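Local structure of actibind (Aspergillus niger, 3D3Z) at residues A[43-55]-A[139-153]. The protein cleaves RNA as a T2-family ribonuclease, probably with little base specificity and a preference for adenylic acid. Sequence-based numbering, arbitrary orientation. Where two conformers were deposited one is given.
Sequences GPSDSWTIHGLWP and FFQQVVDLFKTLDSY. Unlike the reference sequence in segment 43-55: Asp46 (reference Gly). With D3Z (1-(5-deoxy-beta-L-xylofuranosyl)pyrimidine-2,4(1H,3H)-dione), chain E; EDO (1,2-ethanediol), chain F.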
# COMPACT_ATOMS: atom_id res chain seq x y z
N GLY A 43 -5.48 6.58 13.67
CA GLY A 43 -4.29 7.24 13.16
C GLY A 43 -4.25 8.68 13.61
O GLY A 43 -5.07 9.11 14.44
N PRO A 44 -3.20 9.40 13.16
CA PRO A 44 -3.16 10.82 13.49
C PRO A 44 -4.32 11.55 12.78
O PRO A 44 -4.80 11.13 11.73
CB PRO A 44 -1.80 11.29 12.95
CG PRO A 44 -1.03 10.05 12.56
CD PRO A 44 -2.03 8.95 12.39
N SER A 45 -4.76 12.64 13.39
CA SER A 45 -5.84 13.47 12.83
C SER A 45 -5.43 14.02 11.46
O SER A 45 -6.29 14.34 10.63
CB SER A 45 -6.18 14.61 13.79
OG SER A 45 -5.17 15.61 13.78
N ASP A 46 -4.12 14.11 11.22
CA ASP A 46 -3.57 14.70 9.99
C ASP A 46 -2.71 13.73 9.17
O ASP A 46 -1.74 14.12 8.50
CB ASP A 46 -2.76 15.96 10.33
CG ASP A 46 -1.59 15.69 11.23
OD1 ASP A 46 -1.45 14.59 11.86
OD2 ASP A 46 -0.78 16.62 11.32
N SER A 47 -3.10 12.46 9.16
CA SER A 47 -2.47 11.50 8.30
C SER A 47 -3.46 10.46 7.89
O SER A 47 -4.29 10.03 8.67
CB SER A 47 -1.26 10.81 8.98
OG SER A 47 -0.63 9.88 8.09
N TRP A 48 -3.31 10.02 6.67
CA TRP A 48 -3.94 8.81 6.20
C TRP A 48 -3.16 7.65 6.83
O TRP A 48 -2.08 7.86 7.43
CB TRP A 48 -3.89 8.75 4.68
CG TRP A 48 -4.82 9.75 3.98
CD1 TRP A 48 -4.84 11.11 4.11
CD2 TRP A 48 -5.86 9.41 3.06
NE1 TRP A 48 -5.86 11.64 3.31
CE2 TRP A 48 -6.49 10.62 2.66
CE3 TRP A 48 -6.34 8.21 2.55
CZ2 TRP A 48 -7.57 10.64 1.78
CZ3 TRP A 48 -7.43 8.23 1.67
CH2 TRP A 48 -8.02 9.43 1.30
N THR A 49 -3.73 6.46 6.70
CA THR A 49 -3.14 5.20 7.20
C THR A 49 -3.01 4.16 6.07
O THR A 49 -3.55 4.32 4.98
CB THR A 49 -3.99 4.64 8.32
OG1 THR A 49 -5.35 4.54 7.91
CG2 THR A 49 -3.92 5.57 9.53
N ILE A 50 -2.26 3.09 6.36
CA ILE A 50 -1.98 2.02 5.44
C ILE A 50 -3.14 1.05 5.38
O ILE A 50 -3.72 0.65 6.39
CB ILE A 50 -0.68 1.16 5.85
CG1 ILE A 50 0.58 2.07 5.92
CG2 ILE A 50 -0.51 -0.04 4.90
CD1 ILE A 50 1.82 1.49 6.70
N HIS A 51 -3.49 0.68 4.17
CA HIS A 51 -4.33 -0.46 3.90
C HIS A 51 -3.43 -1.67 3.55
O HIS A 51 -3.51 -2.71 4.16
CB HIS A 51 -5.32 -0.14 2.78
CG HIS A 51 -6.38 -1.19 2.54
ND1 HIS A 51 -7.44 -0.97 1.68
CD2 HIS A 51 -6.57 -2.42 3.07
CE1 HIS A 51 -8.22 -2.04 1.68
NE2 HIS A 51 -7.73 -2.93 2.53
N GLY A 52 -2.60 -1.51 2.55
CA GLY A 52 -1.67 -2.56 2.10
C GLY A 52 -0.77 -2.25 0.91
O GLY A 52 -0.54 -1.10 0.56
N LEU A 53 -0.26 -3.34 0.33
CA LEU A 53 0.51 -3.37 -0.89
C LEU A 53 0.05 -4.59 -1.67
O LEU A 53 0.14 -5.70 -1.17
CB LEU A 53 2.02 -3.43 -0.56
CG LEU A 53 2.96 -3.49 -1.79
CD1 LEU A 53 2.93 -2.17 -2.64
CD2 LEU A 53 4.41 -3.81 -1.29
N TRP A 54 -0.48 -4.38 -2.87
CA TRP A 54 -1.16 -5.40 -3.63
C TRP A 54 -0.54 -5.55 -4.99
O TRP A 54 -0.38 -4.54 -5.71
CB TRP A 54 -2.66 -5.04 -3.87
CG TRP A 54 -3.45 -4.65 -2.67
CD1 TRP A 54 -3.19 -4.96 -1.35
CD2 TRP A 54 -4.66 -3.92 -2.68
NE1 TRP A 54 -4.15 -4.39 -0.53
CE2 TRP A 54 -5.09 -3.77 -1.33
CE3 TRP A 54 -5.42 -3.34 -3.69
CZ2 TRP A 54 -6.24 -3.05 -0.97
CZ3 TRP A 54 -6.60 -2.64 -3.33
CH2 TRP A 54 -6.98 -2.50 -1.98
N PRO A 55 -0.19 -6.79 -5.36
CA PRO A 55 0.18 -7.12 -6.74
C PRO A 55 -1.04 -7.32 -7.69
O PRO A 55 -1.82 -8.24 -7.52
CB PRO A 55 0.98 -8.42 -6.59
CG PRO A 55 0.41 -9.07 -5.32
CD PRO A 55 -0.11 -7.96 -4.46
N PHE A 139 8.32 -7.75 3.98
CA PHE A 139 7.11 -7.27 3.31
C PHE A 139 6.50 -6.11 4.12
O PHE A 139 6.37 -4.98 3.61
CB PHE A 139 6.12 -8.41 3.06
CG PHE A 139 4.68 -7.92 2.78
CD1 PHE A 139 4.28 -7.60 1.48
CD2 PHE A 139 3.79 -7.74 3.79
CE1 PHE A 139 3.00 -7.15 1.24
CE2 PHE A 139 2.48 -7.32 3.55
CZ PHE A 139 2.11 -7.02 2.25
N PHE A 140 6.27 -6.31 5.40
CA PHE A 140 5.71 -5.27 6.27
C PHE A 140 6.58 -4.05 6.30
O PHE A 140 6.09 -2.96 6.04
CB PHE A 140 5.42 -5.82 7.64
CG PHE A 140 4.19 -6.67 7.64
CD1 PHE A 140 2.93 -6.05 7.63
CD2 PHE A 140 4.24 -8.04 7.56
CE1 PHE A 140 1.78 -6.77 7.54
CE2 PHE A 140 3.07 -8.77 7.48
CZ PHE A 140 1.82 -8.12 7.49
N GLN A 141 7.89 -4.26 6.44
CA GLN A 141 8.87 -3.16 6.28
C GLN A 141 8.77 -2.41 4.93
O GLN A 141 8.76 -1.20 4.93
CB GLN A 141 10.33 -3.62 6.54
CG GLN A 141 11.29 -2.42 6.68
CD GLN A 141 10.99 -1.51 7.84
OE1 GLN A 141 11.10 -1.91 9.00
NE2 GLN A 141 10.75 -0.23 7.56
N GLN A 142 8.67 -3.14 3.83
CA GLN A 142 8.61 -2.55 2.47
C GLN A 142 7.33 -1.69 2.32
O GLN A 142 7.38 -0.59 1.83
CB GLN A 142 8.61 -3.69 1.45
CG GLN A 142 8.64 -3.25 -0.01
CD GLN A 142 9.82 -2.40 -0.38
OE1 GLN A 142 10.95 -2.71 -0.01
NE2 GLN A 142 9.57 -1.34 -1.11
N VAL A 143 6.19 -2.22 2.75
CA VAL A 143 4.90 -1.46 2.69
C VAL A 143 5.06 -0.12 3.40
O VAL A 143 4.77 0.99 2.87
CB VAL A 143 3.71 -2.27 3.28
CG1 VAL A 143 2.41 -1.41 3.20
CG2 VAL A 143 3.58 -3.58 2.56
N VAL A 144 5.61 -0.20 4.60
CA VAL A 144 5.87 0.98 5.43
C VAL A 144 6.82 1.95 4.73
O VAL A 144 6.56 3.17 4.67
CB VAL A 144 6.40 0.60 6.85
CG1 VAL A 144 7.07 1.84 7.57
CG2 VAL A 144 5.24 0.05 7.75
N ASP A 145 7.90 1.40 4.17
CA ASP A 145 8.88 2.25 3.48
C ASP A 145 8.23 3.05 2.33
O ASP A 145 8.48 4.23 2.16
CB ASP A 145 10.06 1.43 2.94
CG ASP A 145 10.98 0.90 4.03
OD1 ASP A 145 10.93 1.38 5.17
OD2 ASP A 145 11.79 0.03 3.69
N LEU A 146 7.41 2.37 1.54
CA LEU A 146 6.73 3.01 0.39
C LEU A 146 5.65 4.00 0.86
O LEU A 146 5.59 5.14 0.39
CB LEU A 146 6.13 1.93 -0.47
CG LEU A 146 5.69 2.37 -1.86
CD1 LEU A 146 6.86 2.92 -2.70
CD2 LEU A 146 5.06 1.15 -2.51
N PHE A 147 4.85 3.57 1.82
CA PHE A 147 3.86 4.48 2.43
C PHE A 147 4.47 5.78 2.89
O PHE A 147 3.89 6.88 2.67
CB PHE A 147 3.20 3.77 3.60
CG PHE A 147 2.26 4.63 4.40
CD1 PHE A 147 1.01 4.96 3.93
CD2 PHE A 147 2.61 5.03 5.65
CE1 PHE A 147 0.14 5.70 4.69
CE2 PHE A 147 1.76 5.80 6.44
CZ PHE A 147 0.48 6.15 5.94
N LYS A 148 5.64 5.71 3.54
CA LYS A 148 6.31 6.94 4.01
C LYS A 148 6.56 7.94 2.88
O LYS A 148 6.67 9.13 3.12
CB LYS A 148 7.62 6.63 4.73
CG LYS A 148 7.41 6.04 6.10
CD LYS A 148 8.68 5.47 6.61
CE LYS A 148 8.58 5.21 8.04
NZ LYS A 148 9.92 4.90 8.61
N THR A 149 6.65 7.47 1.66
CA THR A 149 6.95 8.38 0.57
C THR A 149 5.67 9.00 -0.02
O THR A 149 5.75 9.78 -0.98
CB THR A 149 7.74 7.68 -0.56
OG1 THR A 149 6.92 6.69 -1.18
CG2 THR A 149 9.07 7.02 -0.06
N LEU A 150 4.51 8.62 0.50
CA LEU A 150 3.20 8.93 -0.13
C LEU A 150 2.30 9.59 0.89
O LEU A 150 1.28 9.01 1.26
CB LEU A 150 2.57 7.62 -0.63
CG LEU A 150 3.28 6.97 -1.80
CD1 LEU A 150 2.80 5.55 -2.00
CD2 LEU A 150 3.09 7.80 -3.06
N ASP A 151 2.72 10.75 1.39
CA ASP A 151 1.99 11.49 2.42
C ASP A 151 0.84 12.28 1.73
O ASP A 151 0.95 13.47 1.44
CB ASP A 151 2.93 12.40 3.20
CG ASP A 151 2.24 13.15 4.32
OD1 ASP A 151 1.01 13.05 4.53
OD2 ASP A 151 2.95 13.92 5.00
N SER A 152 -0.24 11.55 1.50
CA SER A 152 -1.52 12.02 0.97
C SER A 152 -2.06 13.25 1.69
O SER A 152 -2.45 14.22 1.05
CB SER A 152 -2.51 10.84 1.05
OG SER A 152 -2.05 9.78 0.26
N TYR A 153 -2.11 13.22 3.02
CA TYR A 153 -2.63 14.37 3.77
C TYR A 153 -1.91 15.67 3.43
O TYR A 153 -2.57 16.69 3.20
CB TYR A 153 -2.57 14.16 5.27
CG TYR A 153 -3.26 15.27 6.02
CD1 TYR A 153 -4.57 15.11 6.44
CD2 TYR A 153 -2.63 16.52 6.27
CE1 TYR A 153 -5.23 16.09 7.11
CE2 TYR A 153 -3.32 17.54 6.94
CZ TYR A 153 -4.63 17.31 7.35
OH TYR A 153 -5.36 18.26 8.03
N1 D3Z E . -10.62 -2.98 7.22
C2 D3Z E . -9.94 -3.33 8.40
N3 D3Z E . -9.24 -2.41 9.05
C4 D3Z E . -9.14 -1.16 8.62
C5 D3Z E . -9.79 -0.81 7.47
C6 D3Z E . -10.55 -1.74 6.76
O2 D3Z E . -10.00 -4.49 8.86
O4 D3Z E . -8.48 -0.28 9.22
C1' D3Z E . -11.39 -3.95 6.49
C2' D3Z E . -10.79 -5.30 6.84
O2' D3Z E . -11.72 -6.06 7.63
C3' D3Z E . -10.38 -5.94 5.53
C4' D3Z E . -10.78 -4.97 4.43
O3' D3Z E . -8.98 -6.14 5.48
O4' D3Z E . -11.22 -3.76 5.07
C5' D3Z E . -9.60 -4.74 3.49
C1 EDO F . -5.01 4.48 17.18
O1 EDO F . -6.15 4.73 16.34
C2 EDO F . -3.90 3.87 16.31
O2 EDO F . -3.69 4.61 15.09
O HOH W 1 0.78 13.54 7.21
O HOH W 2 -1.16 11.23 5.00
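The CG1 methylene of Ile50 sits over the centre of the Phe147 ring, a CH-pi contact with CG1 3.5 Å from the ring centroid. With CG1 beside the backbone N and opposite the carbonyl carbon (chi1 -59°), the longer branch reaches the ring and CG2 is left to meet Val143 CG1, while CD1 reaches on to Val144 CG2. The rim of the same phenyl ring abuts backbone: Trp48 O lies in the ring plane, 3.4 Å from Phe147 CZ. Farther along the strand, Leu53 and Val143 lie alongside each other, pointing opposite ways, tightly packed with Leu53 CB 3.5 Å from Val143 CG2; the Leu53 and Leu146 side chains meet nearly perpendicular, CD1 against CD2. Past helix 134-147, at the start of helix 152-158, each segment supplies one CH-pi donor to the other: Ser152 CB sits over the five-membered ring of Trp48, and Asp46 lies over one face of the Tyr153 ring with its CA, CB and carbonyl O, CB being 3.8 Å from the centroid. No direct hydrogen bond joins the segments here; instead two waters donate to Asp151 OD1, one also donating to Asp46 O, the other accepting from Trp48 N and Tyr153 N. Helix 134-147 packs across strand 49-56; the axes of 139-147 and 49-55 approach to 8.4 Å at 109°, with Tyr90 of helix 85-94 touching Val144 and Phe147. His51, a predicted active-site residue beside the bound nucleoside analogue, points away from this helix and forms with Gly52 a classic beta bulge opposite Thr33 of strand 29-35.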